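Local coordinates for protein fatty acid CoA ligase (Marinactinospora thermotolerans, PDB 6SQ8) that belongs to the AMP-binding enzymes of the ANL superfamily and holds adenosine monophosphate beside 1-ethanoyl-9H-pyrido[3,4-b]indole-3-carboxylic acid, at residues Lys169-Cys181 against Arg352-Pro364. Residues are numbered along the deposited sequence; the frame is centred on the assembly and turned at random.
Sequences KGVAHSSTAMSAC and RSPMTMSGYWRDP
A short antiparallel ladder in the large AMP-binding domain pairs Val171 and Ala172 of strand 170-174 with Tyr360 and Gly359 of strand 359-360. Ala172 is gripped twice: its N donates to Gly359 O (3.0 Å), while its O accepts from Ser358 N (2.8 Å). Trp361 N closes the ladder with a nearly straight bond to Gly170 O (2.7 Å, 171° at the hydrogen). On the face carrying Val171 and Tyr360, the phenol ring lies between two side chains. With CG anti to the carbonyl carbon (chi1 -48°), the Lys169 chain, although poorly ordered, runs over one ring face, its CD 3.9 Å from the Tyr360 centroid in a CH-pi contact; Met357 SD lies over the rim of the opposite face. Tyr360 OH is hydrogen-bonded to Glu301 OE2. Both methyls of Val171 meet Met357 CE, and Met357 CB sits over one face of the His173 ring. Beyond the ladder, a water accepts from Ser174 N and donates to Thr356 O, linking the two backbones. Ser174 OG caps the following helix through Ala177 N (2.8 Å), and the turn at Ser353-Thr356 packs against that helix, with Met355 CG touching both Ala180 CB and Cys181 SG, 3.7 Å from each. The His173 side chain lies about 4 Å from the bound 1-ethanoyl-9H-pyrido[3,4-b]indole-3-carboxylic acid. Strand 170-174 is the middle of a three-stranded antiparallel sheet, flanked by strands 155-160 and 359-360, while Met355 and Cys181 also pack on Phe304 of strand 303-308.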
# COMPACT_ATOMS: atom_id res chain seq x y z
N LYS A 169 5.58 13.61 -6.18
CA LYS A 169 5.16 13.37 -7.57
C LYS A 169 3.77 12.75 -7.58
O LYS A 169 3.47 11.95 -6.72
CB LYS A 169 6.11 12.36 -8.23
CG LYS A 169 7.60 12.62 -8.04
CD LYS A 169 8.44 11.37 -7.77
CE LYS A 169 9.52 11.61 -6.73
NZ LYS A 169 10.55 10.55 -6.82
N GLY A 170 2.96 13.04 -8.60
CA GLY A 170 1.64 12.44 -8.75
C GLY A 170 1.68 11.26 -9.70
O GLY A 170 1.85 11.43 -10.89
N VAL A 171 1.50 10.05 -9.16
CA VAL A 171 1.46 8.84 -9.97
C VAL A 171 0.10 8.76 -10.67
O VAL A 171 -0.91 8.64 -10.01
CB VAL A 171 1.70 7.58 -9.12
CG1 VAL A 171 1.33 6.32 -9.87
CG2 VAL A 171 3.12 7.51 -8.58
N ALA A 172 0.12 8.77 -12.00
CA ALA A 172 -1.09 8.65 -12.81
C ALA A 172 -1.27 7.21 -13.27
O ALA A 172 -0.39 6.67 -13.96
CB ALA A 172 -1.02 9.57 -14.00
N HIS A 173 -2.40 6.61 -12.91
CA HIS A 173 -2.74 5.25 -13.31
C HIS A 173 -3.91 5.27 -14.30
O HIS A 173 -4.95 5.92 -14.06
CB HIS A 173 -3.08 4.39 -12.09
CG HIS A 173 -1.91 3.62 -11.57
ND1 HIS A 173 -1.26 3.96 -10.39
CD2 HIS A 173 -1.23 2.59 -12.12
CE1 HIS A 173 -0.25 3.13 -10.21
NE2 HIS A 173 -0.20 2.28 -11.26
N SER A 174 -3.76 4.52 -15.39
CA SER A 174 -4.74 4.46 -16.44
C SER A 174 -5.94 3.63 -15.97
O SER A 174 -5.84 2.81 -15.06
CB SER A 174 -4.14 3.89 -17.70
OG SER A 174 -4.16 2.46 -17.68
N SER A 175 -7.08 3.85 -16.63
CA SER A 175 -8.25 3.02 -16.43
C SER A 175 -7.93 1.57 -16.82
O SER A 175 -8.51 0.65 -16.24
CB SER A 175 -9.44 3.55 -17.20
OG SER A 175 -9.86 4.80 -16.67
N THR A 176 -7.05 1.38 -17.80
CA THR A 176 -6.66 0.04 -18.24
C THR A 176 -5.88 -0.67 -17.14
O THR A 176 -6.10 -1.84 -16.88
CB THR A 176 -5.76 0.06 -19.48
OG1 THR A 176 -6.41 0.85 -20.48
CG2 THR A 176 -5.49 -1.32 -20.02
N ALA A 177 -4.93 0.06 -16.55
CA ALA A 177 -4.09 -0.45 -15.50
C ALA A 177 -4.95 -0.90 -14.30
O ALA A 177 -4.70 -1.96 -13.75
CB ALA A 177 -3.07 0.61 -15.12
N MET A 178 -5.95 -0.09 -13.93
CA MET A 178 -6.81 -0.41 -12.77
C MET A 178 -7.68 -1.63 -13.09
O MET A 178 -7.99 -2.41 -12.18
CB MET A 178 -7.72 0.76 -12.38
CG MET A 178 -6.97 1.90 -11.70
SD MET A 178 -5.70 1.34 -10.53
CE MET A 178 -5.98 2.52 -9.21
N SER A 179 -8.06 -1.79 -14.36
CA SER A 179 -8.79 -2.98 -14.79
C SER A 179 -7.89 -4.22 -14.65
O SER A 179 -8.35 -5.27 -14.20
CB SER A 179 -9.31 -2.85 -16.20
OG SER A 179 -10.22 -3.91 -16.50
N ALA A 180 -6.61 -4.09 -15.02
CA ALA A 180 -5.66 -5.19 -14.92
C ALA A 180 -5.51 -5.61 -13.45
O ALA A 180 -5.37 -6.80 -13.16
CB ALA A 180 -4.33 -4.81 -15.53
N CYS A 181 -5.56 -4.64 -12.53
CA CYS A 181 -5.44 -4.89 -11.10
C CYS A 181 -6.57 -5.80 -10.62
O CYS A 181 -6.36 -6.58 -9.70
CB CYS A 181 -5.46 -3.59 -10.30
SG CYS A 181 -3.93 -2.64 -10.51
N ARG A 352 7.81 -4.65 -15.95
CA ARG A 352 6.96 -4.34 -17.09
C ARG A 352 5.66 -5.11 -16.90
O ARG A 352 5.68 -6.33 -16.74
CB ARG A 352 7.68 -4.68 -18.40
CG ARG A 352 6.84 -4.54 -19.67
CD ARG A 352 7.63 -4.47 -20.98
NE ARG A 352 8.32 -5.71 -21.36
CZ ARG A 352 9.00 -5.93 -22.49
NH1 ARG A 352 9.26 -4.93 -23.33
NH2 ARG A 352 9.43 -7.15 -22.78
N SER A 353 4.53 -4.40 -16.88
CA SER A 353 3.22 -5.03 -16.66
C SER A 353 2.10 -4.10 -17.11
O SER A 353 2.28 -2.89 -17.17
CB SER A 353 3.03 -5.42 -15.21
OG SER A 353 2.37 -4.39 -14.48
N PRO A 354 0.90 -4.65 -17.39
CA PRO A 354 -0.29 -3.84 -17.66
C PRO A 354 -0.78 -2.99 -16.48
O PRO A 354 -1.74 -2.25 -16.66
CB PRO A 354 -1.38 -4.87 -17.98
CG PRO A 354 -0.93 -6.13 -17.30
CD PRO A 354 0.59 -6.09 -17.43
N MET A 355 -0.16 -3.12 -15.30
CA MET A 355 -0.61 -2.43 -14.11
C MET A 355 0.26 -1.21 -13.81
O MET A 355 -0.08 -0.43 -12.94
CB MET A 355 -0.61 -3.38 -12.90
CG MET A 355 -1.74 -4.39 -12.97
SD MET A 355 -1.69 -5.58 -11.63
CE MET A 355 -0.28 -6.57 -12.12
N THR A 356 1.36 -1.02 -14.54
CA THR A 356 2.28 0.07 -14.22
C THR A 356 1.66 1.42 -14.60
O THR A 356 0.82 1.51 -15.50
CB THR A 356 3.63 -0.06 -14.92
OG1 THR A 356 3.43 -0.00 -16.34
CG2 THR A 356 4.32 -1.35 -14.53
N MET A 357 2.14 2.45 -13.89
CA MET A 357 1.73 3.83 -14.04
C MET A 357 1.87 4.25 -15.51
O MET A 357 2.63 3.65 -16.25
CB MET A 357 2.58 4.76 -13.16
CG MET A 357 3.98 4.99 -13.70
SD MET A 357 5.06 6.13 -12.80
CE MET A 357 3.85 7.13 -11.94
N SER A 358 1.11 5.27 -15.91
CA SER A 358 1.30 5.95 -17.18
C SER A 358 2.50 6.89 -17.08
O SER A 358 3.22 7.09 -18.04
CB SER A 358 0.07 6.71 -17.58
OG SER A 358 -1.03 5.83 -17.75
N GLY A 359 2.70 7.45 -15.89
CA GLY A 359 3.78 8.37 -15.63
C GLY A 359 3.42 9.30 -14.49
O GLY A 359 2.27 9.28 -13.99
N TYR A 360 4.39 10.12 -14.08
CA TYR A 360 4.10 11.15 -13.13
C TYR A 360 3.30 12.24 -13.86
O TYR A 360 3.69 12.70 -14.94
CB TYR A 360 5.37 11.67 -12.45
CG TYR A 360 6.16 10.64 -11.69
CD1 TYR A 360 5.64 9.98 -10.59
CD2 TYR A 360 7.46 10.33 -12.06
CE1 TYR A 360 6.37 9.02 -9.91
CE2 TYR A 360 8.21 9.39 -11.38
CZ TYR A 360 7.67 8.73 -10.29
OH TYR A 360 8.44 7.81 -9.63
N TRP A 361 2.17 12.62 -13.25
CA TRP A 361 1.23 13.58 -13.79
C TRP A 361 1.95 14.91 -14.10
O TRP A 361 2.52 15.53 -13.20
CB TRP A 361 0.08 13.79 -12.80
CG TRP A 361 -0.90 14.84 -13.22
CD1 TRP A 361 -0.96 16.13 -12.77
CD2 TRP A 361 -1.95 14.69 -14.17
NE1 TRP A 361 -1.98 16.79 -13.39
CE2 TRP A 361 -2.61 15.93 -14.25
CE3 TRP A 361 -2.43 13.63 -14.93
CZ2 TRP A 361 -3.73 16.13 -15.06
CZ3 TRP A 361 -3.52 13.83 -15.76
CH2 TRP A 361 -4.17 15.07 -15.81
N ARG A 362 1.91 15.30 -15.39
CA ARG A 362 2.42 16.57 -15.89
C ARG A 362 3.89 16.76 -15.46
O ARG A 362 4.30 17.87 -15.09
CB ARG A 362 1.53 17.71 -15.39
N ASP A 363 4.68 15.68 -15.51
CA ASP A 363 6.11 15.73 -15.16
C ASP A 363 6.87 14.67 -15.95
O ASP A 363 7.27 13.65 -15.40
CB ASP A 363 6.33 15.58 -13.65
CG ASP A 363 7.76 15.80 -13.19
OD1 ASP A 363 8.64 15.95 -14.06
OD2 ASP A 363 8.00 15.81 -11.95
N PRO A 364 7.12 14.88 -17.27
CA PRO A 364 7.85 13.91 -18.09
C PRO A 364 9.34 13.82 -17.77
O PRO A 364 9.94 12.77 -18.02
CB PRO A 364 7.67 14.43 -19.53
CG PRO A 364 6.55 15.45 -19.43
CD PRO A 364 6.69 16.05 -18.05
O HOH W 1 -1.53 3.40 -15.97